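Local coordinates for protein A-adding tRNA nucleotidyltransferase (Aquifex aeolicus, PDB 4WBY) that adds the terminal adenosine to tRNAs ending in CC, using ATP and magnesium to complete the CCA terminus, at residues E323-Y328 with K390-N395; E262-E266 with L356-R360. All coordinates share one frame; numbering follows the deposited sequence.

Contact 1: E323-Y328 with K390-N395; sequences ENYEVY and KREIMN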
loop_
_atom_site.group_PDB
_atom_site.type_symbol
_atom_site.label_atom_id
_atom_site.label_comp_id
_atom_site.label_asym_id
_atom_site.label_seq_id
_atom_site.Cartn_x
_atom_site.Cartn_y
_atom_site.Cartn_z
ATOM N N GLU A 323 -37.205 16.022 -5.760
ATOM C CA GLU A 323 -37.404 15.094 -6.870
ATOM C C GLU A 323 -36.083 14.463 -7.301
ATOM O O GLU A 323 -35.020 15.067 -7.154
ATOM C CB GLU A 323 -38.067 15.799 -8.056
ATOM C CG GLU A 323 -37.201 16.848 -8.730
ATOM C CD GLU A 323 -37.885 17.479 -9.928
ATOM O OE1 GLU A 323 -39.123 17.637 -9.895
ATOM O OE2 GLU A 323 -37.183 17.811 -10.908
ATOM N N ASN A 324 -36.163 13.247 -7.838
ATOM C CA ASN A 324 -34.973 12.475 -8.191
ATOM C C ASN A 324 -34.076 13.170 -9.210
ATOM O O ASN A 324 -32.856 13.016 -9.173
ATOM C CB ASN A 324 -35.375 11.099 -8.730
ATOM C CG ASN A 324 -36.011 10.224 -7.672
ATOM O OD1 ASN A 324 -35.854 10.465 -6.477
ATOM N ND2 ASN A 324 -36.731 9.197 -8.107
ATOM N N TYR A 325 -34.680 13.930 -10.118
ATOM C CA TYR A 325 -33.913 14.599 -11.161
ATOM C C TYR A 325 -32.982 15.653 -10.575
ATOM O O TYR A 325 -31.898 15.888 -11.103
ATOM C CB TYR A 325 -34.841 15.239 -12.200
ATOM C CG TYR A 325 -34.096 16.066 -13.227
ATOM C CD1 TYR A 325 -33.329 15.456 -14.213
ATOM C CD2 TYR A 325 -34.148 17.454 -13.200
ATOM C CE1 TYR A 325 -32.637 16.206 -15.150
ATOM C CE2 TYR A 325 -33.459 18.213 -14.134
ATOM C CZ TYR A 325 -32.705 17.584 -15.105
ATOM O OH TYR A 325 -32.019 18.331 -16.035
ATOM N N GLU A 326 -33.399 16.286 -9.484
ATOM C CA GLU A 326 -32.550 17.284 -8.842
ATOM C C GLU A 326 -31.344 16.604 -8.204
ATOM O O GLU A 326 -30.220 17.104 -8.279
ATOM C CB GLU A 326 -33.334 18.083 -7.799
ATOM C CG GLU A 326 -32.559 19.255 -7.213
ATOM C CD GLU A 326 -33.443 20.218 -6.441
ATOM O OE1 GLU A 326 -34.519 19.795 -5.963
ATOM O OE2 GLU A 326 -33.063 21.402 -6.319
ATOM N N VAL A 327 -31.584 15.458 -7.575
ATOM C CA VAL A 327 -30.503 14.659 -7.013
ATOM C C VAL A 327 -29.527 14.280 -8.126
ATOM O O VAL A 327 -28.305 14.409 -7.977
ATOM C CB VAL A 327 -31.038 13.390 -6.317
ATOM C CG1 VAL A 327 -29.897 12.508 -5.847
ATOM C CG2 VAL A 327 -31.934 13.766 -5.139
ATOM N N TYR A 328 -30.079 13.840 -9.255
ATOM C CA TYR A 328 -29.268 13.457 -10.407
ATOM C C TYR A 328 -28.420 14.619 -10.911
ATOM O O TYR A 328 -27.232 14.451 -11.184
ATOM C CB TYR A 328 -30.166 12.920 -11.528
ATOM C CG TYR A 328 -29.522 12.867 -12.899
ATOM C CD1 TYR A 328 -28.714 11.799 -13.271
ATOM C CD2 TYR A 328 -29.742 13.875 -13.828
ATOM C CE1 TYR A 328 -28.133 11.746 -14.528
ATOM C CE2 TYR A 328 -29.164 13.831 -15.086
ATOM C CZ TYR A 328 -28.361 12.764 -15.429
ATOM O OH TYR A 328 -27.790 12.720 -16.683
ATOM N N LYS A 390 -35.486 12.912 -19.603
ATOM C CA LYS A 390 -34.871 12.185 -18.498
ATOM C C LYS A 390 -35.609 12.462 -17.195
ATOM O O LYS A 390 -35.960 11.541 -16.457
ATOM C CB LYS A 390 -33.399 12.573 -18.347
ATOM C CG LYS A 390 -32.465 11.972 -19.378
ATOM C CD LYS A 390 -31.030 12.365 -19.063
ATOM C CE LYS A 390 -30.031 11.532 -19.839
ATOM N NZ LYS A 390 -28.634 11.913 -19.499
ATOM N N ARG A 391 -35.828 13.747 -16.929
ATOM C CA ARG A 391 -36.517 14.218 -15.730
ATOM C C ARG A 391 -37.842 13.496 -15.500
ATOM O O ARG A 391 -38.183 13.156 -14.368
ATOM C CB ARG A 391 -36.749 15.728 -15.833
ATOM C CG ARG A 391 -37.578 16.334 -14.714
ATOM C CD ARG A 391 -38.008 17.748 -15.081
ATOM N NE ARG A 391 -38.883 18.349 -14.078
ATOM C CZ ARG A 391 -38.484 19.237 -13.174
ATOM N NH1 ARG A 391 -37.218 19.632 -13.143
ATOM N NH2 ARG A 391 -39.349 19.731 -12.297
ATOM N N GLU A 392 -38.576 13.253 -16.579
ATOM C CA GLU A 392 -39.868 12.586 -16.483
ATOM C C GLU A 392 -39.716 11.138 -16.030
ATOM O O GLU A 392 -40.504 10.644 -15.221
ATOM C CB GLU A 392 -40.601 12.640 -17.825
ATOM C CG GLU A 392 -40.578 14.008 -18.484
ATOM C CD GLU A 392 -40.973 15.124 -17.534
ATOM O OE1 GLU A 392 -41.950 14.950 -16.774
ATOM O OE2 GLU A 392 -40.300 16.178 -17.547
ATOM N N ILE A 393 -38.693 10.468 -16.551
ATOM C CA ILE A 393 -38.456 9.064 -16.233
ATOM C C ILE A 393 -37.963 8.874 -14.800
ATOM O O ILE A 393 -38.510 8.061 -14.054
ATOM C CB ILE A 393 -37.433 8.439 -17.203
ATOM C CG1 ILE A 393 -37.930 8.558 -18.645
ATOM C CG2 ILE A 393 -37.171 6.983 -16.842
ATOM C CD1 ILE A 393 -36.978 7.989 -19.671
ATOM N N MET A 394 -36.933 9.629 -14.422
ATOM C CA MET A 394 -36.298 9.482 -13.112
ATOM C C MET A 394 -37.259 9.699 -11.950
ATOM O O MET A 394 -37.214 8.979 -10.954
ATOM C CB MET A 394 -35.129 10.456 -12.971
ATOM C CG MET A 394 -34.010 10.239 -13.957
ATOM S SD MET A 394 -32.672 11.403 -13.655
ATOM C CE MET A 394 -31.612 11.051 -15.058
ATOM N N ASN A 395 -38.124 10.699 -12.080
ATOM C CA ASN A 395 -39.036 11.052 -11.001
ATOM C C ASN A 395 -40.128 10.003 -10.781
ATOM O O ASN A 395 -40.874 10.072 -9.803
ATOM C CB ASN A 395 -39.661 12.424 -11.270
ATOM C CG ASN A 395 -38.636 13.548 -11.239
ATOM O OD1 ASN A 395 -37.547 13.400 -10.674
ATOM N ND2 ASN A 395 -38.982 14.681 -11.839
#
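The phenol oxygen of Tyr-328 is held between two lysines: NZ of Lys-390 donates a hydrogen bond to OH at 3.0 Å, and Lys-332 shares a second hydrogen bond with the same oxygen. Met-394 lies across the ring, CE making a CH-pi contact above its centre, 3.3 Å from the centroid of Tyr-328, and SD a Met-aromatic contact over the same face, nearest CG and CB. CG of Met-394 is anti to its carbonyl carbon (chi1 -62°) and the chain runs extended from there. A serine in place of Tyr-328 would probably strip Met-394 of the aromatic surface under its methyl and leave both lysines without the hydroxyl they share. SD also faces the edge of the Tyr-325 ring, a second Met-aromatic contact; CB of Arg-391 covers one face of that ring, 3.9 Å from the centroid. The short axes of 324-328 and 390-394 run at 117° where the start of helix 324-331 meets the end of helix 380-394, probably in the tail of the seahorse-shaped enzyme. ND2 of Asn-324 gives a nearly straight bond (171°) to O of Met-394 at 2.9 Å, and OD1 of Asn-395 accepts N of Tyr-325 at 3.0 Å, in its carbonyl plane. Glu-323, at the N-cap position, sets its steeply tilted carboxylate above the rim of the Arg-391 guanidinium face, OE2 2.9 Å from NH1, a pairing of charges without a directed N-H.

Contact 2: E262-E266 with L356-R360; sequences EFSEE and LEKLR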
loop_
_atom_site.group_PDB
_atom_site.type_symbol
_atom_site.label_atom_id
_atom_site.label_comp_id
_atom_site.label_asym_id
_atom_site.label_seq_id
_atom_site.Cartn_x
_atom_site.Cartn_y
_atom_site.Cartn_z
ATOM N N GLU A 262 -20.371 -4.103 -5.345
ATOM C CA GLU A 262 -21.492 -3.844 -6.242
ATOM C C GLU A 262 -21.077 -3.199 -7.561
ATOM O O GLU A 262 -21.792 -3.307 -8.560
ATOM C CB GLU A 262 -22.526 -2.958 -5.542
ATOM C CG GLU A 262 -23.143 -3.593 -4.306
ATOM C CD GLU A 262 -23.987 -4.813 -4.632
ATOM O OE1 GLU A 262 -24.614 -4.836 -5.712
ATOM O OE2 GLU A 262 -24.022 -5.755 -3.810
ATOM N N PHE A 263 -19.928 -2.529 -7.568
ATOM C CA PHE A 263 -19.447 -1.858 -8.770
ATOM C C PHE A 263 -17.971 -2.153 -9.026
ATOM O O PHE A 263 -17.147 -1.246 -9.071
ATOM C CB PHE A 263 -19.681 -0.352 -8.654
ATOM C CG PHE A 263 -21.112 0.010 -8.381
ATOM C CD1 PHE A 263 -22.041 0.030 -9.408
ATOM C CD2 PHE A 263 -21.533 0.312 -7.100
ATOM C CE1 PHE A 263 -23.363 0.355 -9.161
ATOM C CE2 PHE A 263 -22.855 0.640 -6.846
ATOM C CZ PHE A 263 -23.769 0.661 -7.878
ATOM N N SER A 264 -17.654 -3.432 -9.219
ATOM C CA SER A 264 -16.267 -3.888 -9.313
ATOM C C SER A 264 -15.482 -3.262 -10.469
ATOM O O SER A 264 -14.258 -3.139 -10.397
ATOM C CB SER A 264 -16.225 -5.412 -9.440
ATOM O OG SER A 264 -16.779 -5.838 -10.674
ATOM N N GLU A 265 -16.180 -2.869 -11.529
ATOM C CA GLU A 265 -15.525 -2.263 -12.685
ATOM C C GLU A 265 -15.263 -0.773 -12.478
ATOM O O GLU A 265 -14.684 -0.111 -13.339
ATOM C CB GLU A 265 -16.366 -2.472 -13.949
ATOM C CG GLU A 265 -16.445 -3.919 -14.417
ATOM C CD GLU A 265 -17.379 -4.100 -15.604
ATOM O OE1 GLU A 265 -18.453 -3.461 -15.624
ATOM O OE2 GLU A 265 -17.036 -4.880 -16.518
ATOM N N GLU A 266 -15.688 -0.248 -11.333
ATOM C CA GLU A 266 -15.565 1.180 -11.062
ATOM C C GLU A 266 -14.779 1.458 -9.796
ATOM O O GLU A 266 -14.882 2.538 -9.214
ATOM C CB GLU A 266 -16.942 1.819 -10.944
ATOM C CG GLU A 266 -17.822 1.643 -12.161
ATOM C CD GLU A 266 -19.166 2.305 -11.965
ATOM O OE1 GLU A 266 -19.191 3.528 -11.706
ATOM O OE2 GLU A 266 -20.193 1.601 -12.043
ATOM N N LEU A 356 -26.567 5.881 -7.980
ATOM C CA LEU A 356 -25.606 4.908 -8.489
ATOM C C LEU A 356 -26.278 3.690 -9.102
ATOM O O LEU A 356 -25.825 3.172 -10.124
ATOM C CB LEU A 356 -24.656 4.465 -7.374
ATOM C CG LEU A 356 -23.557 5.454 -6.997
ATOM C CD1 LEU A 356 -22.778 4.947 -5.796
ATOM C CD2 LEU A 356 -22.626 5.683 -8.180
ATOM N N GLU A 357 -27.361 3.239 -8.480
ATOM C CA GLU A 357 -28.012 2.008 -8.906
ATOM C C GLU A 357 -29.071 2.226 -9.985
ATOM O O GLU A 357 -29.290 1.347 -10.815
ATOM C CB GLU A 357 -28.641 1.304 -7.700
ATOM C CG GLU A 357 -27.624 0.771 -6.697
ATOM C CD GLU A 357 -28.277 0.079 -5.517
ATOM O OE1 GLU A 357 -29.430 0.429 -5.185
ATOM O OE2 GLU A 357 -27.641 -0.818 -4.921
ATOM N N LYS A 358 -29.719 3.388 -9.987
ATOM C CA LYS A 358 -30.856 3.617 -10.882
ATOM C C LYS A 358 -30.756 4.870 -11.757
ATOM O O LYS A 358 -30.863 4.786 -12.982
ATOM C CB LYS A 358 -32.152 3.693 -10.067
ATOM C CG LYS A 358 -32.481 2.438 -9.270
ATOM C CD LYS A 358 -32.794 1.263 -10.178
ATOM C CE LYS A 358 -33.188 0.038 -9.369
ATOM N NZ LYS A 358 -33.475 -1.136 -10.240
ATOM N N LEU A 359 -30.565 6.027 -11.129
ATOM C CA LEU A 359 -30.729 7.307 -11.817
ATOM C C LEU A 359 -29.727 7.543 -12.949
ATOM O O LEU A 359 -30.096 8.037 -14.017
ATOM C CB LEU A 359 -30.641 8.458 -10.812
ATOM C CG LEU A 359 -31.633 8.406 -9.648
ATOM C CD1 LEU A 359 -31.564 9.693 -8.836
ATOM C CD2 LEU A 359 -33.045 8.157 -10.150
ATOM N N ARG A 360 -28.466 7.191 -12.720
ATOM C CA ARG A 360 -27.425 7.435 -13.713
ATOM C C ARG A 360 -27.545 6.499 -14.912
ATOM O O ARG A 360 -26.920 6.729 -15.949
ATOM C CB ARG A 360 -26.040 7.286 -13.084
ATOM C CG ARG A 360 -25.696 5.865 -12.676
ATOM C CD ARG A 360 -24.252 5.766 -12.219
ATOM N NE ARG A 360 -23.912 4.422 -11.757
ATOM C CZ ARG A 360 -22.678 3.933 -11.744
ATOM N NH1 ARG A 360 -21.665 4.675 -12.173
ATOM N NH2 ARG A 360 -22.456 2.700 -11.307
#
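Glu-266 and Arg-360 meet end-on in a two-pronged salt bridge: NH1 of Arg-360 donates to OE1 of Glu-266 at 2.8 Å, and NH2 of Arg-360 to OE2 of Glu-266 at 2.6 Å. Both oxygens are met on their syn side, with the carboxylate and guanidinium planes turned 33° apart. The third nitrogen, NE of Arg-360, bonds back to O of Leu-356 at 2.8 Å, on a lone pair in the carbonyl plane, so all three guanidinium nitrogens are engaged and the group is restrained from rotating. CG of Arg-360 occupies the crowded position between the backbone N and the carbonyl carbon (chi1 68°), and the extended chain beyond it turns the head back over the helix end, where CD2 of Leu-356 lies against one face.

Phe-263 wedges in beside this bridge. NH2 of Arg-360 comes within 3.3 Å of CD1 of Phe-263, the guanidinium presenting its edge while the ring stands steeply to it, and CZ of Phe-263 rests 3.9 Å from CB of Leu-356. A backbone bond from N of Glu-266 to O of Phe-263 closes a turn from which both side chains point toward helix 349-359. The packing thins toward solvent: CG of Glu-357 grazes the ring edge near CZ of Phe-263, its carboxylate is paired with Lys-353, and the like-charged carboxylate of Glu-262 does not touch it.

Phe-263 leaves the end of helix 243-262, whose Trp-258 packs edge-to-face on its ring and also touches Leu-356 and Glu-357. Within the all-helical C-terminal region, probably body or tail, the contact thus ties the loop between helices 243-262 and 271-278 to the C-terminal part of helix 349-359, where the backbone makes a wider pi-type turn.

Contacts 1 and 2 have centres about 17 Å apart and meet through helix 349-359. Its Leu-359, within the 356-360 segment, reaches contact 1: O of Leu-359 lies 3.5 Å from CE of Met-394, and CD1 of Leu-359 packs 3.6 Å from O of Asn-324. Tyr-355 also bridges them, touching Tyr-328 on one hand and Arg-360 on the other. The four segments alternate along the chain, so the two contacts interlock successive parts of the C-terminal helical region. Both lie away from the ATP-binding and inferred magnesium-binding residues; the centre of contact 1 is about 39 Å from the centre of the chain, and the centre of contact 2 is about 25 Å from the centre of the chain.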